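Local coordinates for protein putative methylase (PDB 3LDU) that probably methylates guanines of ribosomal RNA and binds GTP in its methyltransferase domain, at residues I179-L190 against R361-F372. Numbering follows the deposited sequence.
With GTP (guanosine-5'-triphosphate), chain B.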
ATOM      1  N   ILE A 179       6.997  -6.041   7.759  1.00 30.54           N
ATOM      2  CA  ILE A 179       6.972  -4.920   6.832  1.00 23.68           C
ATOM      3  C   ILE A 179       5.542  -4.741   6.319  1.00 21.39           C
ATOM      4  O   ILE A 179       4.800  -5.704   6.199  1.00 20.45           O
ATOM      5  CB  ILE A 179       7.951  -5.167   5.660  1.00 25.81           C
ATOM      6  CG1 ILE A 179       8.042  -3.951   4.746  1.00 27.61           C
ATOM      7  CG2 ILE A 179       7.559  -6.405   4.848  1.00 24.90           C
ATOM      8  CD1 ILE A 179       9.173  -4.086   3.732  1.00 29.62           C
ATOM      9  N   ARG A 180       5.152  -3.508   6.033  1.00 20.37           N
ATOM     10  CA  ARG A 180       3.805  -3.257   5.513  1.00 21.07           C
ATOM     11  C   ARG A 180       3.641  -3.887   4.124  1.00 22.78           C
ATOM     12  O   ARG A 180       4.570  -3.832   3.311  1.00 21.29           O
ATOM     13  CB  ARG A 180       3.593  -1.744   5.431  1.00 27.23           C
ATOM     14  CG  ARG A 180       2.155  -1.325   5.378  1.00 36.77           C
ATOM     15  CD  ARG A 180       2.075   0.189   5.499  1.00 39.92           C
ATOM     16  NE  ARG A 180       0.709   0.662   5.695  1.00 42.68           N
ATOM     17  CZ  ARG A 180       0.202   1.024   6.872  1.00 49.49           C
ATOM     18  NH1 ARG A 180       0.946   0.967   7.974  1.00 43.68           N
ATOM     19  NH2 ARG A 180      -1.055   1.446   6.944  1.00 48.41           N
ATOM     20  N   GLU A 181       2.476  -4.482   3.848  1.00 19.63           N
ATOM     21  CA  GLU A 181       2.243  -5.172   2.568  1.00 19.96           C
ATOM     22  C   GLU A 181       2.423  -4.254   1.343  1.00 20.07           C
ATOM     23  O   GLU A 181       2.941  -4.673   0.297  1.00 17.21           O
ATOM     24  CB  GLU A 181       0.846  -5.813   2.537  1.00 22.75           C
ATOM     25  CG  GLU A 181       0.640  -6.955   3.529  1.00 22.87           C
ATOM     26  CD  GLU A 181       0.147  -6.502   4.900  1.00 31.69           C
ATOM     27  OE1 GLU A 181       0.493  -5.382   5.347  1.00 29.39           O
ATOM     28  OE2 GLU A 181      -0.594  -7.285   5.538  1.00 35.38           O
ATOM     29  N   THR A 182       1.953  -3.013   1.454  1.00 21.02           N
ATOM     30  CA  THR A 182       2.057  -2.056   0.349  1.00 18.15           C
ATOM     31  C   THR A 182       3.522  -1.697   0.076  1.00 20.61           C
ATOM     32  O   THR A 182       3.949  -1.606  -1.075  1.00 19.83           O
ATOM     33  CB  THR A 182       1.306  -0.768   0.665  1.00 19.72           C
ATOM     34  OG1 THR A 182       1.632  -0.349   1.995  1.00 21.26           O
ATOM     35  CG2 THR A 182      -0.210  -1.016   0.565  1.00 19.24           C
ATOM     36  N   LEU A 183       4.281  -1.488   1.144  1.00 18.62           N
ATOM     37  CA  LEU A 183       5.712  -1.216   1.004  1.00 19.71           C
ATOM     38  C   LEU A 183       6.410  -2.401   0.339  1.00 23.66           C
ATOM     39  O   LEU A 183       7.208  -2.225  -0.584  1.00 20.53           O
ATOM     40  CB  LEU A 183       6.328  -0.918   2.363  1.00 20.68           C
ATOM     41  CG  LEU A 183       7.834  -0.663   2.394  1.00 23.49           C
ATOM     42  CD1 LEU A 183       8.190   0.485   1.483  1.00 27.29           C
ATOM     43  CD2 LEU A 183       8.283  -0.367   3.814  1.00 30.71           C
ATOM     44  N   ALA A 184       6.099  -3.608   0.805  1.00 17.90           N
ATOM     45  CA  ALA A 184       6.688  -4.814   0.228  1.00 18.44           C
ATOM     46  C   ALA A 184       6.412  -4.930  -1.266  1.00 19.46           C
ATOM     47  O   ALA A 184       7.298  -5.227  -2.045  1.00 17.38           O
ATOM     48  CB  ALA A 184       6.185  -6.074   0.969  1.00 20.95           C
ATOM     49  N   ALA A 185       5.169  -4.697  -1.685  1.00 18.05           N
ATOM     50  CA  ALA A 185       4.894  -4.714  -3.119  1.00 16.36           C
ATOM     51  C   ALA A 185       5.725  -3.672  -3.853  1.00 19.20           C
ATOM     52  O   ALA A 185       6.211  -3.920  -4.955  1.00 18.52           O
ATOM     53  CB  ALA A 185       3.388  -4.478  -3.377  1.00 15.90           C
ATOM     54  N   GLY A 186       5.883  -2.500  -3.248  1.00 18.21           N
ATOM     55  CA  GLY A 186       6.670  -1.446  -3.871  1.00 20.41           C
ATOM     56  C   GLY A 186       8.131  -1.850  -4.027  1.00 19.18           C
ATOM     57  O   GLY A 186       8.770  -1.516  -5.018  1.00 20.79           O
ATOM     58  N   LEU A 187       8.656  -2.559  -3.039  1.00 19.59           N
ATOM     59  CA  LEU A 187      10.027  -3.063  -3.130  1.00 19.39           C
ATOM     60  C   LEU A 187      10.174  -3.971  -4.354  1.00 17.96           C
ATOM     61  O   LEU A 187      11.106  -3.817  -5.131  1.00 21.50           O
ATOM     62  CB  LEU A 187      10.390  -3.818  -1.855  1.00 22.40           C
ATOM     63  CG  LEU A 187      11.157  -3.125  -0.730  1.00 37.11           C
ATOM     64  CD1 LEU A 187      10.896  -1.621  -0.617  1.00 25.99           C
ATOM     65  CD2 LEU A 187      10.982  -3.858   0.607  1.00 28.11           C
ATOM     66  N   ILE A 188       9.247  -4.917  -4.527  1.00 18.95           N
ATOM     67  CA  ILE A 188       9.306  -5.800  -5.682  1.00 21.61           C
ATOM     68  C   ILE A 188       9.301  -5.003  -6.992  1.00 23.44           C
ATOM     69  O   ILE A 188      10.079  -5.269  -7.913  1.00 22.80           O
ATOM     70  CB  ILE A 188       8.127  -6.788  -5.733  1.00 19.05           C
ATOM     71  CG1 ILE A 188       7.992  -7.573  -4.420  1.00 25.74           C
ATOM     72  CG2 ILE A 188       8.301  -7.753  -6.917  1.00 20.31           C
ATOM     73  CD1 ILE A 188       9.270  -8.266  -3.999  1.00 29.62           C
ATOM     74  N   TYR A 189       8.386  -4.039  -7.069  1.00 18.95           N
ATOM     75  CA  TYR A 189       8.234  -3.203  -8.252  1.00 18.14           C
ATOM     76  C   TYR A 189       9.487  -2.389  -8.584  1.00 24.64           C
ATOM     77  O   TYR A 189       9.694  -1.997  -9.744  1.00 22.29           O
ATOM     78  CB  TYR A 189       7.070  -2.239  -8.032  1.00 18.53           C
ATOM     79  CG  TYR A 189       5.681  -2.812  -8.217  1.00 24.35           C
ATOM     80  CD1 TYR A 189       5.420  -3.825  -9.136  1.00 27.02           C
ATOM     81  CD2 TYR A 189       4.613  -2.287  -7.509  1.00 26.05           C
ATOM     82  CE1 TYR A 189       4.106  -4.306  -9.311  1.00 27.60           C
ATOM     83  CE2 TYR A 189       3.326  -2.759  -7.677  1.00 24.58           C
ATOM     84  CZ  TYR A 189       3.081  -3.759  -8.573  1.00 29.72           C
ATOM     85  OH  TYR A 189       1.783  -4.198  -8.716  1.00 37.10           O
ATOM     86  N   LEU A 190      10.296  -2.099  -7.563  1.00 22.77           N
ATOM     87  CA  LEU A 190      11.537  -1.348  -7.761  1.00 22.98           C
ATOM     88  C   LEU A 190      12.662  -2.215  -8.313  1.00 25.89           C
ATOM     89  O   LEU A 190      13.729  -1.711  -8.633  1.00 26.67           O
ATOM     90  CB  LEU A 190      11.994  -0.672  -6.464  1.00 19.88           C
ATOM     91  CG  LEU A 190      11.203   0.572  -6.065  1.00 24.39           C
ATOM     92  CD1 LEU A 190      11.386   0.932  -4.595  1.00 22.62           C
ATOM     93  CD2 LEU A 190      11.570   1.747  -6.961  1.00 31.08           C
ATOM     94  N   ARG A 361      17.128   4.511  -2.078  1.00 24.16           N
ATOM     95  CA  ARG A 361      15.853   5.218  -2.113  0.50 27.01           C
ATOM     96  C   ARG A 361      15.259   5.389  -0.723  1.00 29.71           C
ATOM     97  O   ARG A 361      15.163   4.431   0.052  1.00 27.10           O
ATOM     98  CB  ARG A 361      14.873   4.503  -3.040  0.50 27.78           C
ATOM     99  CG  ARG A 361      15.351   4.434  -4.486  0.50 33.30           C
ATOM    100  CD  ARG A 361      14.337   3.735  -5.355  0.50 29.50           C
ATOM    101  NE  ARG A 361      14.817   3.476  -6.713  0.50 23.69           N
ATOM    102  CZ  ARG A 361      14.233   3.958  -7.803  0.50 31.36           C
ATOM    103  NH1 ARG A 361      14.700   3.659  -9.002  0.50 21.23           N
ATOM    104  NH2 ARG A 361      13.163   4.735  -7.690  0.50 42.03           N
ATOM    105  N   LYS A 362      14.871   6.622  -0.407  1.00 26.97           N
ATOM    106  CA  LYS A 362      14.278   6.904   0.893  1.00 30.39           C
ATOM    107  C   LYS A 362      12.812   6.481   0.902  1.00 31.19           C
ATOM    108  O   LYS A 362      12.033   6.895   0.041  1.00 26.31           O
ATOM    109  CB  LYS A 362      14.410   8.391   1.238  1.00 35.84           C
ATOM    110  CG  LYS A 362      13.737   8.765   2.550  1.00 42.24           C
ATOM    111  CD  LYS A 362      13.939  10.238   2.904  1.00 55.02           C
ATOM    112  CE  LYS A 362      15.411  10.578   3.086  1.00 65.02           C
ATOM    113  NZ  LYS A 362      15.600  11.917   3.719  1.00 69.95           N
ATOM    114  N   LEU A 363      12.450   5.652   1.878  1.00 30.23           N
ATOM    115  CA  LEU A 363      11.110   5.073   1.974  1.00 30.07           C
ATOM    116  C   LEU A 363      10.641   5.067   3.427  1.00 51.56           C
ATOM    117  O   LEU A 363      11.367   5.506   4.316  1.00 56.99           O
ATOM    118  CB  LEU A 363      11.095   3.654   1.414  1.00 27.08           C
ATOM    119  CG  LEU A 363      11.429   3.488  -0.069  1.00 28.63           C
ATOM    120  CD1 LEU A 363      11.620   2.019  -0.410  1.00 28.65           C
ATOM    121  CD2 LEU A 363      10.310   4.084  -0.908  1.00 35.12           C
ATOM    122  N   TYR A 364       9.431   4.568   3.669  1.00 66.21           N
ATOM    123  CA  TYR A 364       8.856   4.623   5.015  1.00 77.58           C
ATOM    124  C   TYR A 364       8.022   3.416   5.452  1.00 83.09           C
ATOM    125  O   TYR A 364       7.061   3.038   4.782  1.00 88.00           O
ATOM    126  CB  TYR A 364       7.998   5.883   5.173  1.00 79.16           C
ATOM    127  CG  TYR A 364       8.787   7.138   5.439  1.00 88.68           C
ATOM    128  CD1 TYR A 364       8.466   8.328   4.805  1.00 92.38           C
ATOM    129  CD2 TYR A 364       9.857   7.132   6.322  1.00 93.74           C
ATOM    130  CE1 TYR A 364       9.186   9.479   5.047  1.00 96.78           C
ATOM    131  CE2 TYR A 364      10.584   8.276   6.568  1.00 97.30           C
ATOM    132  CZ  TYR A 364      10.244   9.447   5.928  1.00 99.40           C
ATOM    133  OH  TYR A 364      10.964  10.591   6.173  1.00103.37           O
ATOM    134  N   ASN A 365       8.402   2.823   6.584  1.00 81.00           N
ATOM    135  CA  ASN A 365       7.461   2.061   7.402  1.00 79.83           C
ATOM    136  C   ASN A 365       6.895   3.036   8.437  1.00 85.62           C
ATOM    137  O   ASN A 365       7.013   2.808   9.642  1.00 93.40           O
ATOM    138  CB  ASN A 365       8.143   0.891   8.128  1.00 74.05           C
ATOM    139  CG  ASN A 365       8.172  -0.406   7.307  1.00 64.03           C
ATOM    140  OD1 ASN A 365       7.162  -1.124   7.181  1.00 36.67           O
ATOM    141  ND2 ASN A 365       9.350  -0.735   6.784  1.00 66.20           N
ATOM    142  N   GLY A 366       6.315   4.137   7.962  1.00 77.64           N
ATOM    143  CA  GLY A 366       5.754   5.155   8.834  1.00 76.06           C
ATOM    144  C   GLY A 366       6.711   5.663   9.902  1.00 81.85           C
ATOM    145  O   GLY A 366       7.552   6.526   9.640  1.00 82.17           O
HETATM  146  N   MSE A 367       6.581   5.116  11.108  1.00 82.78           N
HETATM  147  CA  MSE A 367       7.383   5.537  12.256  1.00 83.60           C
HETATM  148  C   MSE A 367       8.884   5.315  12.046  1.00 79.02           C
HETATM  149  O   MSE A 367       9.708   5.770  12.844  1.00 80.12           O
HETATM  150  CB  MSE A 367       6.920   4.801  13.520  1.00 87.38           C
HETATM  151  CG  MSE A 367       7.468   5.381  14.817  1.00 90.76           C
HETATM  152 SE   MSE A 367       6.737   7.149  15.221  0.90134.49          SE
HETATM  153  CE  MSE A 367       8.011   7.695  16.589  1.00 75.83           C
ATOM    154  N   LEU A 368       9.233   4.617  10.972  1.00 70.33           N
ATOM    155  CA  LEU A 368      10.628   4.312  10.684  1.00 63.41           C
ATOM    156  C   LEU A 368      11.075   4.972   9.390  1.00 57.56           C
ATOM    157  O   LEU A 368      10.375   4.917   8.378  1.00 55.38           O
ATOM    158  CB  LEU A 368      10.830   2.799  10.591  1.00 66.62           C
ATOM    159  CG  LEU A 368      10.410   2.008  11.830  1.00 67.41           C
ATOM    160  CD1 LEU A 368      10.584   0.516  11.610  1.00 65.95           C
ATOM    161  CD2 LEU A 368      11.203   2.473  13.041  1.00 66.17           C
ATOM    162  N   LYS A 369      12.240   5.605   9.414  1.00 59.72           N
ATOM    163  CA  LYS A 369      12.779   6.163   8.184  1.00 60.25           C
ATOM    164  C   LYS A 369      13.788   5.191   7.601  1.00 49.74           C
ATOM    165  O   LYS A 369      14.929   5.111   8.053  1.00 56.67           O
ATOM    166  CB  LYS A 369      13.399   7.544   8.401  1.00 67.23           C
ATOM    167  CG  LYS A 369      13.814   8.225   7.102  1.00 68.24           C
ATOM    168  CD  LYS A 369      13.684   9.730   7.201  1.00 72.73           C
ATOM    169  CE  LYS A 369      14.969  10.414   6.778  1.00 80.17           C
ATOM    170  NZ  LYS A 369      16.096  10.066   7.688  1.00 83.16           N
ATOM    171  N   THR A 370      13.350   4.453   6.590  1.00 42.55           N
ATOM    172  CA  THR A 370      14.155   3.395   5.999  1.00 36.71           C
ATOM    173  C   THR A 370      14.714   3.816   4.643  1.00 34.96           C
ATOM    174  O   THR A 370      14.180   4.723   3.992  1.00 37.36           O
ATOM    175  CB  THR A 370      13.324   2.108   5.835  1.00 37.44           C
ATOM    176  OG1 THR A 370      12.076   2.430   5.220  1.00 46.65           O
ATOM    177  CG2 THR A 370      13.035   1.481   7.183  1.00 34.95           C
ATOM    178  N   ASN A 371      15.809   3.176   4.239  1.00 28.99           N
ATOM    179  CA  ASN A 371      16.335   3.318   2.882  1.00 25.92           C
ATOM    180  C   ASN A 371      16.355   1.970   2.186  1.00 26.54           C
ATOM    181  O   ASN A 371      16.587   0.951   2.820  1.00 26.59           O
ATOM    182  CB  ASN A 371      17.747   3.892   2.895  1.00 31.07           C
ATOM    183  CG  ASN A 371      17.779   5.346   3.295  1.00 42.82           C
ATOM    184  OD1 ASN A 371      17.371   6.222   2.529  1.00 41.09           O
ATOM    185  ND2 ASN A 371      18.265   5.614   4.502  1.00 41.31           N
ATOM    186  N   PHE A 372      16.098   1.966   0.884  1.00 22.26           N
ATOM    187  CA  PHE A 372      16.146   0.739   0.095  1.00 21.06           C
ATOM    188  C   PHE A 372      17.439   0.806  -0.709  1.00 23.98           C
ATOM    189  O   PHE A 372      17.573   1.652  -1.589  1.00 23.95           O
ATOM    190  CB  PHE A 372      14.938   0.693  -0.841  1.00 19.46           C
ATOM    191  CG  PHE A 372      14.745  -0.626  -1.550  1.00 23.67           C
ATOM    192  CD1 PHE A 372      14.873  -1.835  -0.875  1.00 23.69           C
ATOM    193  CD2 PHE A 372      14.406  -0.648  -2.893  1.00 24.42           C
ATOM    194  CE1 PHE A 372      14.665  -3.044  -1.532  1.00 22.71           C
ATOM    195  CE2 PHE A 372      14.203  -1.847  -3.558  1.00 24.90           C
ATOM    196  CZ  PHE A 372      14.326  -3.045  -2.879  1.00 21.80           C
TER
HETATM  197  PG  GTP B 383       8.317  -9.514   7.151  0.70 67.03           P
HETATM  198  O1G GTP B 383       8.790 -10.278   5.933  0.70 70.63           O
HETATM  199  O2G GTP B 383       7.312  -8.486   6.706  0.70 65.55           O
HETATM  200  O3G GTP B 383       7.624 -10.428   8.134  0.70 62.43           O
HETATM  201  O3B GTP B 383       9.603  -8.805   7.835  0.70 73.72           O
HETATM  202  PB  GTP B 383      10.179  -9.358   9.240  0.70 99.85           P
HETATM  203  O1B GTP B 383       9.638  -8.475  10.339  0.70 98.87           O
HETATM  204  O2B GTP B 383       9.745 -10.778   9.486  0.70102.45           O
HETATM  205  O3A GTP B 383      11.791  -9.253   9.252  0.70 44.75           O
HETATM  206  PA  GTP B 383      12.448  -8.649  10.605  0.70 39.98           P
HETATM  207  O1A GTP B 383      11.791  -9.316  11.793  0.70 59.58           O
HETATM  208  O2A GTP B 383      12.248  -7.153  10.678  0.70 55.74           O
HETATM  209  O5' GTP B 383      14.003  -9.044  10.632  0.90 50.49           O
HETATM  210  C5' GTP B 383      14.435  -9.902   9.623  0.90 48.50           C
HETATM  211  C4' GTP B 383      14.280 -11.334  10.120  0.90 43.60           C
HETATM  212  O4' GTP B 383      15.556 -11.901  10.023  0.90 43.80           O
HETATM  213  C3' GTP B 383      13.848 -11.531  11.576  0.90 34.80           C
HETATM  214  O3' GTP B 383      12.664 -12.298  11.571  0.90 32.86           O
HETATM  215  C2' GTP B 383      14.962 -12.330  12.246  0.90 35.36           C
HETATM  216  O2' GTP B 383      14.489 -13.467  12.941  0.90 33.59           O
HETATM  217  C1' GTP B 383      15.739 -12.835  11.056  0.90 36.80           C
HETATM  218  N9  GTP B 383      17.189 -12.975  11.237  0.90 29.38           N
HETATM  219  C8  GTP B 383      18.069 -12.323  12.061  0.90 30.85           C
HETATM  220  N7  GTP B 383      19.307 -12.828  11.810  0.90 34.27           N
HETATM  221  C5  GTP B 383      19.209 -13.786  10.852  0.90 33.33           C
HETATM  222  C6  GTP B 383      20.141 -14.610  10.230  0.90 38.65           C
HETATM  223  O6  GTP B 383      21.346 -14.559  10.525  0.90 36.72           O
HETATM  224  N1  GTP B 383      19.693 -15.490   9.268  0.90 34.03           N
HETATM  225  C2  GTP B 383      18.354 -15.559   8.926  0.90 32.61           C
HETATM  226  N2  GTP B 383      17.979 -16.411   7.986  0.90 30.66           N
HETATM  227  N3  GTP B 383      17.410 -14.746   9.550  0.90 25.23           N
HETATM  228  C4  GTP B 383      17.867 -13.879  10.489  0.90 33.81           C
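Leu187 lies over one face of the Phe372 ring: CG sits 3.9 Å from the ring centroid, 23° off the normal and displaced toward the CE1-CZ rim, a CH-pi contact. From there CD1 of Leu187 reaches CD1 of Leu363 at 3.7 Å, joining neighbouring strands of the hairpin to one leucine. One turn on, Leu190 divides its branches: CD1 approaches CD2 of Phe372 obliquely at 3.8 Å, while CD2 lies over a face of the Arg361 guanidinium in the conformer described, one of two, so that this contact is provisional. In that conformer NE has a weak hydrogen bond to OE1 of Gln374. At the other end, Asn365 turns its amide across Leu183, whose CD2 comes unusually close to ND2; the asparagine is poorly ordered, and the exact separation is doubtful. Asn365 CG lies roughly anti to its own carbonyl carbon (chi1 -89°), which puts the amide near the helix start, where OD1 accepts a weak hydrogen bond from Arg180 N, 3.3 Å long but fairly straight at 163°. Arg180 occupies the helix N-cap position, and its side chain forms a salt bridge with Glu60. Just before it, Ile179 N donates to O2G of the GTP gamma-phosphate at 2.7 Å. Ile343 of strand 339-344 also touches Leu183, Leu187 and Phe372. Helix 181-189 thus packs against the antiparallel hairpin, closed by a type II' turn from Asn365 to Leu368, at the edge of the seven-stranded sheet of a Rossmann-like class I methyltransferase fold, with the start of the helix bordering the nucleotide pocket.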